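Local coordinates for putative nucleoprotein (Infectious salmon anemia virus, PDB 4EWC) that encapsidates the negative-strand viral RNA, protecting it from nucleases and forming the ribonucleoprotein that serves as template for transcription and replication, at residues Q273-G278 with I474-T479; R346-E351 with I381-T386. All coordinates share one frame; numbering follows the deposited sequence.

Interaction 1. Residues Q273-G278 with I474-T479; sequences QLFAPG and IKANTT
Ile-474 meets two side chains of segment 273-278. Its CG2 methyl lies 3.6 Å from CE1 of Phe-275, the two side chains crossing at about a right angle, while its CD1 reaches toward Leu-274, where CD2 is 4.3 Å away. Ala-476 meets the same ring carbon twice: its carbonyl O sits near the ring plane, at the edge, 3.3 Å from Phe-275 CE1, and its CB methyl is 4.0 Å from that CE1. At Asn-477 the main chain takes over, with its carbonyl carbon oblique to the ring and 3.5 Å from Phe-275 CD1.

The segment, which has no regular secondary structure, thus wraps round one aromatic side chain on the short, weakly bonded helix about 272-275; Phe-275 accounts for 125 Å² of the 268 Å² buried between the two segments. It belongs to the loop between helix 457-463 and strand 488-491, in the C-terminal region of this orthomyxovirus nucleoprotein, and helix 438-449 adds Cys-444 to the surroundings of Phe-275 and Val-440 to those of Ile-474.

At Thr-478 the peptide N lies over one face of the ring, 3.6 Å above its plane and offset toward the rim. Thr-479 takes the far edge: its CG2 methyl, anti to the carbonyl carbon, stands near the ring plane 3.4 Å from Phe-275 CE2. Its OG1 has a weak hydrogen bond to Asp-272, just ahead of segment 273-278.

Interaction 2. Residues R346-E351 with I381-T386; sequences RCRTEE and IDPPRT
Arg-346 grips Arg-385 side-on, its NE and NH2 both directed at the carbonyl O of Arg-385, at 3.2 Å from NE and 3.0 Å from NH2. That oxygen lies in the guanidinium plane, at its edge. The side chain is bent at chi3 (81°), which turns NE out of the line of the preceding carbons. A backbone bond, Arg-385 N to Arg-346 O at 2.8 Å, completes a reciprocal pairing of these two residues, so that both the N-H and the C=O of Arg-385 are engaged by Arg-346.

Arg-348 is bent at the same torsion, and its NH1 donates to Pro-383 O over 2.9 Å, with the acceptor 21° out of the guanidinium plane. A water accepts from the backbone N of Arg-348 and lies within hydrogen-bonding distance of the same Pro-383 carbonyl, probably bridging the two. The chain of Arg-385, extended from CG to NE, crosses that of Arg-348 obliquely. Arg-348 CG lies over the centre of the Arg-385 guanidinium, 4.0 Å above its plane, and the two guanidinium planes are 84° apart; aliphatic carbon rather than a second cationic group therefore covers this face. Arg-385 NE is hydrogen-bonded to Gly-345 O.

Farther along, Thr-349 CG2 rests against the Asp-382 carboxylate, 3.6 Å from CG. Asp-382 OD2 forms a salt bridge with Arg-563, and Thr-349 OG1 is hydrogen-bonded to Gln-352. Gly-523 and Gly-524 of the second subunit pack against Pro-383 and Arg-348. The arrangement joins two helix-connecting segments of the helical-bundle region: Thr-349 is the N-cap of helix 350-358, and Asp-382 leads out of helix 369-381 into a proline-containing loop.

How the interactions relate
Followed from the N terminus, the chain first passes 273-278, on helix 272-275, and then runs through the helical-bundle region to 346-351. Interaction 2 closes the shorter loop, with 29 residues, largely helical, between its segments, when the chain leaves helix 369-381 at 381-386. Only much later, after helix 457-463, does 474-479 return to 273-278, closing interaction 1 over 195 intervening residues. Interaction 2 is therefore nested within interaction 1, and the two do not cross. Their centres lie 28 Å apart, with nearest atoms about 10 Å apart. Interaction 2 ties the connection before helix 350-358 to the loop after helix 369-381, whereas interaction 1 joins helix 272-275 to the C-terminal region.

Interaction 1. Residues Q273-G278 with I474-T479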
# COMPACT_ATOMS: atom_id res chain seq x y z
N GLN A 273 9.96 12.94 -14.36
CA GLN A 273 10.64 11.75 -13.89
C GLN A 273 9.66 10.65 -13.56
O GLN A 273 10.05 9.51 -13.38
CB GLN A 273 11.55 12.06 -12.71
CG GLN A 273 12.94 12.37 -13.12
CD GLN A 273 13.82 12.64 -11.94
OE1 GLN A 273 13.74 13.71 -11.33
NE2 GLN A 273 14.65 11.67 -11.58
N LEU A 274 8.37 10.99 -13.48
CA LEU A 274 7.34 9.96 -13.41
C LEU A 274 7.36 9.18 -14.73
O LEU A 274 7.32 7.95 -14.74
CB LEU A 274 5.98 10.58 -13.16
CG LEU A 274 4.79 9.64 -13.08
CD1 LEU A 274 5.14 8.45 -12.25
CD2 LEU A 274 3.61 10.36 -12.47
N PHE A 275 7.46 9.91 -15.83
CA PHE A 275 7.42 9.28 -17.14
C PHE A 275 8.76 8.73 -17.59
O PHE A 275 8.80 7.71 -18.28
CB PHE A 275 6.81 10.21 -18.19
CG PHE A 275 5.35 10.45 -17.96
CD1 PHE A 275 4.44 9.47 -18.29
CD2 PHE A 275 4.91 11.62 -17.37
CE1 PHE A 275 3.10 9.66 -18.06
CE2 PHE A 275 3.58 11.82 -17.12
CZ PHE A 275 2.67 10.83 -17.48
N ALA A 276 9.84 9.39 -17.22
CA ALA A 276 11.17 8.86 -17.54
C ALA A 276 12.14 9.08 -16.37
O ALA A 276 12.90 10.05 -16.36
CB ALA A 276 11.70 9.49 -18.84
N PRO A 277 12.10 8.17 -15.38
CA PRO A 277 12.82 8.23 -14.11
C PRO A 277 14.31 8.45 -14.26
O PRO A 277 14.93 9.07 -13.39
CB PRO A 277 12.60 6.83 -13.52
CG PRO A 277 11.43 6.33 -14.15
CD PRO A 277 11.27 6.97 -15.48
N GLY A 278 14.88 7.92 -15.34
CA GLY A 278 16.31 8.02 -15.57
C GLY A 278 17.02 6.67 -15.55
O GLY A 278 18.24 6.63 -15.47
N ILE A 474 -0.46 3.61 -15.99
CA ILE A 474 -0.47 4.89 -16.69
C ILE A 474 -0.20 4.68 -18.17
O ILE A 474 0.85 4.16 -18.54
CB ILE A 474 0.59 5.86 -16.10
CG1 ILE A 474 0.13 6.35 -14.72
CG2 ILE A 474 0.87 7.02 -17.06
CD1 ILE A 474 1.15 7.19 -13.98
N LYS A 475 -1.13 5.10 -19.01
CA LYS A 475 -0.99 4.87 -20.46
C LYS A 475 -0.29 6.02 -21.20
O LYS A 475 0.28 5.82 -22.26
CB LYS A 475 -2.35 4.52 -21.10
CG LYS A 475 -3.12 3.38 -20.41
CD LYS A 475 -2.17 2.24 -20.03
CE LYS A 475 -2.90 1.07 -19.36
NZ LYS A 475 -1.93 -0.03 -19.01
N ALA A 476 -0.32 7.22 -20.63
CA ALA A 476 0.35 8.36 -21.25
C ALA A 476 1.86 8.19 -21.24
O ALA A 476 2.40 7.43 -20.44
CB ALA A 476 -0.04 9.66 -20.55
N ASN A 477 2.56 8.91 -22.12
CA ASN A 477 4.02 8.88 -22.11
C ASN A 477 4.67 10.21 -21.75
O ASN A 477 5.89 10.34 -21.80
CB ASN A 477 4.51 8.42 -23.47
CG ASN A 477 4.17 6.98 -23.72
OD1 ASN A 477 4.11 6.19 -22.77
ND2 ASN A 477 3.93 6.63 -24.99
N THR A 478 3.86 11.19 -21.39
CA THR A 478 4.36 12.53 -21.15
C THR A 478 3.25 13.45 -20.66
O THR A 478 2.06 13.21 -20.90
CB THR A 478 5.00 13.15 -22.41
OG1 THR A 478 5.55 14.43 -22.09
CG2 THR A 478 3.98 13.28 -23.51
N THR A 479 3.68 14.50 -19.96
CA THR A 479 2.78 15.51 -19.42
C THR A 479 2.48 16.57 -20.48
O THR A 479 1.50 17.31 -20.36
CB THR A 479 3.39 16.19 -18.17
OG1 THR A 479 4.76 16.52 -18.42
CG2 THR A 479 3.37 15.25 -16.99

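Interaction 2. Residues R346-E351 with I381-T386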
# COMPACT_ATOMS: atom_id res chain seq x y z
N ARG A 346 27.05 15.45 2.08
CA ARG A 346 25.66 15.07 1.88
C ARG A 346 25.29 13.86 2.70
O ARG A 346 24.11 13.56 2.88
CB ARG A 346 25.32 14.88 0.39
CG ARG A 346 25.28 16.18 -0.40
CD ARG A 346 24.75 15.99 -1.79
NE ARG A 346 23.29 15.94 -1.84
CZ ARG A 346 22.59 15.82 -2.97
NH1 ARG A 346 23.23 15.74 -4.13
NH2 ARG A 346 21.26 15.78 -2.96
N CYS A 347 26.30 13.17 3.22
CA CYS A 347 26.06 12.02 4.07
C CYS A 347 25.48 12.42 5.42
O CYS A 347 25.84 13.44 6.01
CB CYS A 347 27.34 11.23 4.29
SG CYS A 347 28.02 10.55 2.82
N ARG A 348 24.57 11.58 5.90
CA ARG A 348 23.84 11.83 7.13
C ARG A 348 24.07 10.71 8.13
O ARG A 348 23.57 10.78 9.26
CB ARG A 348 22.37 11.99 6.84
CG ARG A 348 22.07 13.26 6.07
CD ARG A 348 20.70 13.21 5.42
NE ARG A 348 19.63 13.02 6.39
CZ ARG A 348 18.97 11.88 6.55
NH1 ARG A 348 19.26 10.81 5.80
NH2 ARG A 348 18.01 11.80 7.46
N THR A 349 24.81 9.69 7.73
CA THR A 349 25.33 8.74 8.68
C THR A 349 26.84 8.66 8.55
O THR A 349 27.39 8.93 7.48
CB THR A 349 24.72 7.33 8.51
OG1 THR A 349 25.21 6.73 7.29
CG2 THR A 349 23.19 7.39 8.49
N GLU A 350 27.51 8.30 9.64
CA GLU A 350 28.97 8.27 9.67
C GLU A 350 29.49 7.19 8.75
O GLU A 350 30.51 7.35 8.09
CB GLU A 350 29.48 8.01 11.09
CG GLU A 350 30.99 7.91 11.18
CD GLU A 350 31.67 9.25 10.95
OE1 GLU A 350 30.96 10.25 10.73
OE2 GLU A 350 32.92 9.31 10.99
N GLU A 351 28.75 6.09 8.72
CA GLU A 351 29.08 4.97 7.87
C GLU A 351 29.26 5.39 6.41
O GLU A 351 30.20 4.99 5.76
CB GLU A 351 27.98 3.92 7.96
CG GLU A 351 28.06 2.82 6.91
CD GLU A 351 29.21 1.88 7.13
OE1 GLU A 351 29.44 1.47 8.30
OE2 GLU A 351 29.89 1.53 6.14
N ILE A 381 19.37 2.98 1.62
CA ILE A 381 18.99 2.83 3.01
C ILE A 381 18.86 4.19 3.75
O ILE A 381 17.88 4.42 4.47
CB ILE A 381 20.01 1.95 3.77
CG1 ILE A 381 20.06 0.55 3.16
CG2 ILE A 381 19.68 1.89 5.27
CD1 ILE A 381 21.33 -0.22 3.55
N ASP A 382 19.85 5.06 3.58
CA ASP A 382 19.88 6.35 4.24
C ASP A 382 20.11 7.48 3.24
O ASP A 382 21.27 7.81 2.97
CB ASP A 382 21.02 6.39 5.26
CG ASP A 382 20.69 5.67 6.55
OD1 ASP A 382 19.75 6.13 7.25
OD2 ASP A 382 21.38 4.66 6.88
N PRO A 383 19.03 8.08 2.72
CA PRO A 383 19.12 9.10 1.65
C PRO A 383 20.13 10.21 1.94
O PRO A 383 20.34 10.57 3.10
CB PRO A 383 17.70 9.69 1.60
CG PRO A 383 16.82 8.67 2.20
CD PRO A 383 17.65 7.86 3.17
N PRO A 384 20.75 10.77 0.89
CA PRO A 384 21.65 11.93 1.04
C PRO A 384 20.87 13.18 1.45
O PRO A 384 19.64 13.16 1.39
CB PRO A 384 22.20 12.12 -0.38
CG PRO A 384 21.10 11.59 -1.27
CD PRO A 384 20.50 10.43 -0.52
N ARG A 385 21.57 14.25 1.83
CA ARG A 385 20.88 15.49 2.21
C ARG A 385 20.12 16.04 1.01
O ARG A 385 20.70 16.27 -0.04
CB ARG A 385 21.86 16.54 2.72
CG ARG A 385 22.54 16.16 4.00
CD ARG A 385 23.57 17.19 4.42
NE ARG A 385 24.38 16.67 5.50
CZ ARG A 385 24.01 16.70 6.78
NH1 ARG A 385 22.84 17.22 7.11
NH2 ARG A 385 24.82 16.20 7.71
N THR A 386 18.83 16.25 1.20
CA THR A 386 17.98 16.68 0.10
C THR A 386 17.27 17.98 0.44
O THR A 386 16.64 18.09 1.48
CB THR A 386 16.91 15.62 -0.22
OG1 THR A 386 17.55 14.35 -0.39
CG2 THR A 386 16.16 15.98 -1.49
O HOH W 1 23.11 10.34 3.99